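PDB 3AII: glutamyl-tRNA synthetase from Methanothermobacter thermautotrophicus, which probably catalyses the ATP-dependent activation of glutamate and its transfer to the acceptor end of tRNA(Glu). Local coordinates for residues V143-Y148 with E260-G265; R402-A407 with S521-D526. All coordinates share one frame; numbering follows the deposited sequence. Where two conformers were deposited one is given.

How the contacts relate
Contact 1 (143-148 with 260-265) belongs to the catalytic domain and contact 2 (402-407 with 521-526) to the anticodon-binding part of the synthetase. Their centres are 41 Å apart, their nearest atoms about 19 Å, and they do not touch. They follow in series: the first is closed before the second opens, with the rest of the catalytic domain and helices such as 365-375 and 386-397 between them along the chain. Contact 1 joins the start of helix 147-158 to a loop between two antiparallel strands, while contact 2 ties strand 402-408 to a loop of the same six-stranded sheet. The two share no helix or strand, consistent with separate regions for the tRNA acceptor end and the anticodon.

Contact 1 of 2, residues V143-Y148 with E260-G265; sequences VDPEAY and EHPRTG
The aliphatic part of Arg-263 lies against the phenol end of Tyr-148, where CD of Arg-263 comes 3.4 Å from CZ of Tyr-148 and CG of Arg-263 is nearly as close. The two side chains cross obliquely. The arginine chain turns about its CG-CD bond (chi3 99°), so its guanidinium stands well off the ring and any cation-pi attraction is weak. Beside this pair, Val-143 CG1, anti to the backbone N, meets Pro-262 CG at 3.8 Å, while Val-143 CG2 approaches the imidazole of His-261, 3.9 Å from NE2. Pro-145 CG adds an apolar touch on Pro-262 CB at 4.0 Å, the two prolines crossing at about a right angle. No hydrogen bond spans the segments. Within the class I catalytic domain, this is where the start of helix 147-158 meets the loop linking antiparallel strands 252-256 and 270-272. A type I turn from Asp-144 to Ala-147 leads into the helix, with Asp-144 OD2 accepting a weak capping bond from Glu-146 N; the Asp-144 backbone also bonds to Pro-105 of the predicted HIGH region. The opposing loop is drawn together by His-261 N donating to Gly-265 O at 2.7 Å. Arg-263 N donates to His-261 ND1 at 3.0 Å, close to the imidazole plane, which leaves NE2 to bond Asp-137 O and sets the ring's rotation. The OD2 of Asp-137 takes Tyr-148 OH, so this one residue holds a group from each segment. Farther out, Asp-170 and Ser-169 hold Arg-263 NH1.

Contact 2 of 2, residues R402-A407 with S521-D526; sequences RRYFFA and SELEVD
Glu-522 places CG between its backbone N and carbonyl carbon, the crowded position (chi1 78°), then runs extended, while Arg-402 bends at chi3 (75°); with Tyr-404 CG anti to its carbonyl carbon, the three polar tips converge. They sit in one of the two beta barrels of the anticodon-binding region, the one that contains strand 402-408, which here faces the loop between strands 511-516 and 528-531. Arg-402 and Glu-522 meet tip to tip in a salt bridge, NH1 of Arg-402 lying 2.7 Å from OE2 of Glu-522. The planes are almost perpendicular (87°), and NH1 meets OE2 from above the carboxylate plane. Tyr-404 OH donates to the anti lone pair of the same OE2 in a very short 2.5 Å bond. OE2 is thus gripped by two donors, which would probably concentrate negative charge on it. Arg-402 NE donates to Tyr-404 OH at 2.9 Å, nearly straight and in the guanidinium plane, so the hydroxyl both accepts and donates. Replacing Tyr-404 by an alanine would remove this hydroxyl and its ring, and would probably leave Arg-402 and Glu-522 less firmly oriented and Leu-523 less well covered. Leu-523 and Tyr-404 reach toward each other tip to tip, and both touch Val-529 of strand 528-531. Leu-523 CD1 makes an off-centre CH-pi contact 4.3 Å from the centroid of the Tyr-404 ring, and its CD2 lies 3.8 Å from Tyr-404 CE2.

Contact 1 of 2, residues V143-Y148 with E260-G265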
loop_
_atom_site.group_PDB
_atom_site.type_symbol
_atom_site.label_atom_id
_atom_site.label_comp_id
_atom_site.label_asym_id
_atom_site.label_seq_id
_atom_site.Cartn_x
_atom_site.Cartn_y
_atom_site.Cartn_z
ATOM N N VAL A 143 13.887 -0.941 11.868
ATOM C CA VAL A 143 13.707 0.379 11.284
ATOM C C VAL A 143 14.400 0.518 9.934
ATOM O O VAL A 143 15.595 0.242 9.799
ATOM C CB VAL A 143 14.240 1.470 12.207
ATOM C CG1 VAL A 143 14.193 2.818 11.499
ATOM C CG2 VAL A 143 13.445 1.493 13.519
ATOM N N ASP A 144 13.640 0.955 8.939
ATOM C CA ASP A 144 14.202 1.328 7.652
ATOM C C ASP A 144 14.324 2.845 7.619
ATOM O O ASP A 144 13.323 3.560 7.612
ATOM C CB ASP A 144 13.307 0.830 6.518
ATOM C CG ASP A 144 13.884 1.120 5.155
ATOM O OD1 ASP A 144 13.249 0.739 4.153
ATOM O OD2 ASP A 144 14.967 1.732 5.083
ATOM N N PRO A 145 15.561 3.347 7.634
ATOM C CA PRO A 145 15.829 4.785 7.734
ATOM C C PRO A 145 15.080 5.594 6.675
ATOM O O PRO A 145 14.674 6.721 6.941
ATOM C CB PRO A 145 17.336 4.874 7.478
ATOM C CG PRO A 145 17.861 3.548 7.834
ATOM C CD PRO A 145 16.797 2.561 7.491
ATOM N N GLU A 146 14.893 5.022 5.490
ATOM C CA GLU A 146 14.243 5.748 4.405
ATOM C C GLU A 146 12.743 5.959 4.657
ATOM O O GLU A 146 12.133 6.881 4.108
ATOM C CB GLU A 146 14.484 5.032 3.067
ATOM C CG GLU A 146 13.910 3.621 3.020
ATOM C CD GLU A 146 14.511 2.763 1.918
ATOM O OE1 GLU A 146 15.288 3.299 1.098
ATOM O OE2 GLU A 146 14.208 1.548 1.882
ATOM N N ALA A 147 12.154 5.115 5.500
ATOM C CA ALA A 147 10.716 5.167 5.738
ATOM C C ALA A 147 10.233 6.442 6.418
ATOM O O ALA A 147 9.073 6.826 6.270
ATOM C CB ALA A 147 10.260 3.938 6.529
ATOM N N TYR A 148 11.092 7.093 7.199
ATOM C CA TYR A 148 10.661 8.302 7.886
ATOM C C TYR A 148 10.170 9.350 6.897
ATOM O O TYR A 148 9.207 10.068 7.166
ATOM C CB TYR A 148 11.781 8.893 8.743
ATOM C CG TYR A 148 12.146 8.027 9.929
ATOM C CD1 TYR A 148 11.367 8.027 11.078
ATOM C CD2 TYR A 148 13.260 7.205 9.889
ATOM C CE1 TYR A 148 11.701 7.235 12.166
ATOM C CE2 TYR A 148 13.601 6.413 10.959
ATOM C CZ TYR A 148 12.822 6.427 12.092
ATOM O OH TYR A 148 13.179 5.629 13.156
ATOM N N GLU A 260 22.105 -0.829 17.552
ATOM C CA GLU A 260 22.098 0.538 17.068
ATOM C C GLU A 260 20.751 0.866 16.437
ATOM O O GLU A 260 20.283 0.161 15.543
ATOM C CB GLU A 260 23.210 0.734 16.041
ATOM C CG GLU A 260 23.146 2.055 15.297
ATOM C CD GLU A 260 24.172 2.141 14.185
ATOM O OE1 GLU A 260 25.224 1.478 14.296
ATOM O OE2 GLU A 260 23.924 2.870 13.202
ATOM N N HIS A 261 20.129 1.937 16.913
ATOM C CA HIS A 261 18.917 2.461 16.302
ATOM C C HIS A 261 19.347 3.458 15.235
ATOM O O HIS A 261 20.268 4.236 15.464
ATOM C CB HIS A 261 18.079 3.171 17.368
ATOM C CG HIS A 261 16.672 3.472 16.944
ATOM N ND1 HIS A 261 16.357 4.498 16.080
ATOM C CD2 HIS A 261 15.495 2.898 17.293
ATOM C CE1 HIS A 261 15.049 4.530 15.897
ATOM N NE2 HIS A 261 14.500 3.575 16.628
ATOM N N PRO A 262 18.678 3.451 14.080
ATOM C CA PRO A 262 19.120 4.332 12.992
ATOM C C PRO A 262 18.941 5.820 13.281
ATOM O O PRO A 262 19.677 6.631 12.719
ATOM C CB PRO A 262 18.257 3.886 11.806
ATOM C CG PRO A 262 17.909 2.477 12.117
ATOM C CD PRO A 262 17.714 2.448 13.605
ATOM N N ARG A 263 17.988 6.175 14.134
ATOM C CA ARG A 263 17.841 7.566 14.576
ATOM C C ARG A 263 18.683 7.924 15.790
ATOM O O ARG A 263 19.423 8.907 15.780
ATOM C CB ARG A 263 16.377 7.897 14.890
ATOM C CG ARG A 263 15.577 8.360 13.704
ATOM C CD ARG A 263 14.171 8.800 14.096
ATOM N NE ARG A 263 14.035 10.252 14.222
ATOM C CZ ARG A 263 13.916 10.912 15.372
ATOM N NH1 ARG A 263 13.907 10.270 16.537
ATOM N NH2 ARG A 263 13.786 12.235 15.349
ATOM N N THR A 264 18.546 7.141 16.851
ATOM C CA THR A 264 19.132 7.485 18.137
ATOM C C THR A 264 20.453 6.766 18.412
ATOM O O THR A 264 21.032 6.917 19.481
ATOM C CB THR A 264 18.152 7.186 19.283
ATOM O OG1 THR A 264 17.824 5.791 19.271
ATOM C CG2 THR A 264 16.872 7.995 19.110
ATOM N N GLY A 265 20.922 5.980 17.447
ATOM C CA GLY A 265 22.213 5.323 17.584
ATOM C C GLY A 265 22.267 4.326 18.725
ATOM O O GLY A 265 21.431 3.430 18.806
#

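Contact 2 of 2, residues R402-A407 with S521-D526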
loop_
_atom_site.group_PDB
_atom_site.type_symbol
_atom_site.label_atom_id
_atom_site.label_comp_id
_atom_site.label_asym_id
_atom_site.label_seq_id
_atom_site.Cartn_x
_atom_site.Cartn_y
_atom_site.Cartn_z
ATOM N N ARG A 402 -6.365 8.868 -22.624
ATOM C CA ARG A 402 -6.199 8.947 -24.079
ATOM C C ARG A 402 -5.959 7.555 -24.654
ATOM O O ARG A 402 -5.276 6.736 -24.031
ATOM C CB ARG A 402 -5.021 9.863 -24.443
ATOM C CG ARG A 402 -5.203 11.295 -23.959
ATOM C CD ARG A 402 -3.904 12.102 -24.068
ATOM N NE ARG A 402 -3.593 12.493 -25.439
ATOM C CZ ARG A 402 -3.901 13.673 -25.974
ATOM N NH1 ARG A 402 -3.581 13.938 -27.233
ATOM N NH2 ARG A 402 -4.536 14.590 -25.249
ATOM N N ARG A 403 -6.506 7.316 -25.836
ATOM C CA ARG A 403 -6.440 6.000 -26.469
ATOM C C ARG A 403 -5.380 5.915 -27.560
ATOM O O ARG A 403 -5.298 6.785 -28.428
ATOM C CB ARG A 403 -7.793 5.634 -27.076
ATOM C CG ARG A 403 -8.917 5.479 -26.057
ATOM C CD ARG A 403 -10.178 4.969 -26.751
ATOM N NE ARG A 403 -10.470 5.695 -27.979
ATOM C CZ ARG A 403 -11.467 5.377 -28.803
ATOM N NH1 ARG A 403 -12.252 4.352 -28.507
ATOM N NH2 ARG A 403 -11.680 6.067 -29.912
ATOM N N TYR A 404 -4.594 4.834 -27.528
ATOM C CA TYR A 404 -3.613 4.553 -28.577
ATOM C C TYR A 404 -3.605 3.064 -28.920
ATOM O O TYR A 404 -3.984 2.230 -28.086
ATOM C CB TYR A 404 -2.211 4.964 -28.112
ATOM C CG TYR A 404 -2.110 6.431 -27.748
ATOM C CD1 TYR A 404 -1.823 7.384 -28.720
ATOM C CD2 TYR A 404 -2.365 6.860 -26.454
ATOM C CE1 TYR A 404 -1.752 8.736 -28.394
ATOM C CE2 TYR A 404 -2.301 8.206 -26.123
ATOM C CZ TYR A 404 -1.987 9.130 -27.095
ATOM O OH TYR A 404 -1.941 10.466 -26.746
ATOM N N PHE A 405 -3.131 2.737 -30.123
ATOM C CA PHE A 405 -2.914 1.339 -30.530
ATOM C C PHE A 405 -1.467 0.934 -30.242
ATOM O O PHE A 405 -0.539 1.491 -30.842
ATOM C CB PHE A 405 -3.170 1.156 -32.034
ATOM C CG PHE A 405 -4.626 1.223 -32.439
ATOM C CD1 PHE A 405 -5.637 0.927 -31.532
ATOM C CD2 PHE A 405 -4.971 1.553 -33.743
ATOM C CE1 PHE A 405 -6.985 0.986 -31.921
ATOM C CE2 PHE A 405 -6.313 1.607 -34.132
ATOM C CZ PHE A 405 -7.309 1.311 -33.225
ATOM N N PHE A 406 -1.291 -0.029 -29.338
ATOM C CA PHE A 406 -0.004 -0.660 -29.071
ATOM C C PHE A 406 -0.139 -2.117 -29.471
ATOM O O PHE A 406 -0.985 -2.826 -28.942
ATOM C CB PHE A 406 0.344 -0.547 -27.577
ATOM C CG PHE A 406 1.477 -1.459 -27.126
ATOM C CD1 PHE A 406 2.788 -1.190 -27.490
ATOM C CD2 PHE A 406 1.216 -2.559 -26.317
ATOM C CE1 PHE A 406 3.834 -2.017 -27.073
ATOM C CE2 PHE A 406 2.250 -3.392 -25.882
ATOM C CZ PHE A 406 3.555 -3.123 -26.260
ATOM N N ALA A 407 0.684 -2.545 -30.423
ATOM C CA ALA A 407 0.675 -3.932 -30.876
ATOM C C ALA A 407 1.818 -4.685 -30.199
ATOM O O ALA A 407 2.983 -4.514 -30.571
ATOM C CB ALA A 407 0.821 -3.990 -32.395
ATOM N N SER A 521 3.925 9.606 -29.190
ATOM C CA SER A 521 5.097 10.443 -28.914
ATOM C C SER A 521 4.747 11.770 -28.240
ATOM O O SER A 521 5.623 12.431 -27.678
ATOM C CB SER A 521 5.907 10.698 -30.196
ATOM O OG SER A 521 5.157 11.428 -31.145
ATOM N N GLU A 522 3.473 12.161 -28.299
ATOM C CA GLU A 522 2.991 13.361 -27.597
ATOM C C GLU A 522 2.873 13.198 -26.072
ATOM O O GLU A 522 2.718 14.180 -25.339
ATOM C CB GLU A 522 1.632 13.798 -28.167
ATOM C CG GLU A 522 0.449 12.948 -27.668
ATOM C CD GLU A 522 -0.808 13.151 -28.499
ATOM O OE1 GLU A 522 -0.888 14.157 -29.232
ATOM O OE2 GLU A 522 -1.720 12.303 -28.421
ATOM N N LEU A 523 2.931 11.957 -25.590
ATOM C CA LEU A 523 2.749 11.690 -24.171
ATOM C C LEU A 523 3.963 12.111 -23.355
ATOM O O LEU A 523 5.096 12.099 -23.850
ATOM C CB LEU A 523 2.485 10.200 -23.948
ATOM C CG LEU A 523 1.219 9.673 -24.627
ATOM C CD1 LEU A 523 1.227 8.149 -24.700
ATOM C CD2 LEU A 523 -0.011 10.201 -23.884
ATOM N N GLU A 524 3.708 12.487 -22.112
ATOM C CA GLU A 524 4.774 12.791 -21.177
ATOM C C GLU A 524 4.709 11.819 -20.019
ATOM O O GLU A 524 3.650 11.272 -19.713
ATOM C CB GLU A 524 4.634 14.228 -20.673
ATOM C CG GLU A 524 4.877 15.273 -21.760
ATOM C CD GLU A 524 4.601 16.692 -21.292
ATOM O OE1 GLU A 524 5.165 17.633 -21.887
ATOM O OE2 GLU A 524 3.819 16.866 -20.331
ATOM N N VAL A 525 5.848 11.601 -19.372
ATOM C CA VAL A 525 5.887 10.775 -18.169
ATOM C C VAL A 525 4.796 11.175 -17.168
ATOM O O VAL A 525 4.550 12.360 -16.927
ATOM C CB VAL A 525 7.299 10.796 -17.520
ATOM C CG1 VAL A 525 7.297 10.042 -16.196
ATOM C CG2 VAL A 525 8.322 10.212 -18.495
ATOM N N ASP A 526 4.143 10.160 -16.611
ATOM C CA ASP A 526 2.996 10.276 -15.702
ATOM C C ASP A 526 1.642 10.232 -16.405
ATOM O O ASP A 526 0.616 10.035 -15.756
ATOM C CB ASP A 526 3.068 11.526 -14.809
ATOM C CG ASP A 526 4.259 11.511 -13.873
ATOM O OD1 ASP A 526 4.701 12.607 -13.466
ATOM O OD2 ASP A 526 4.752 10.412 -13.544
#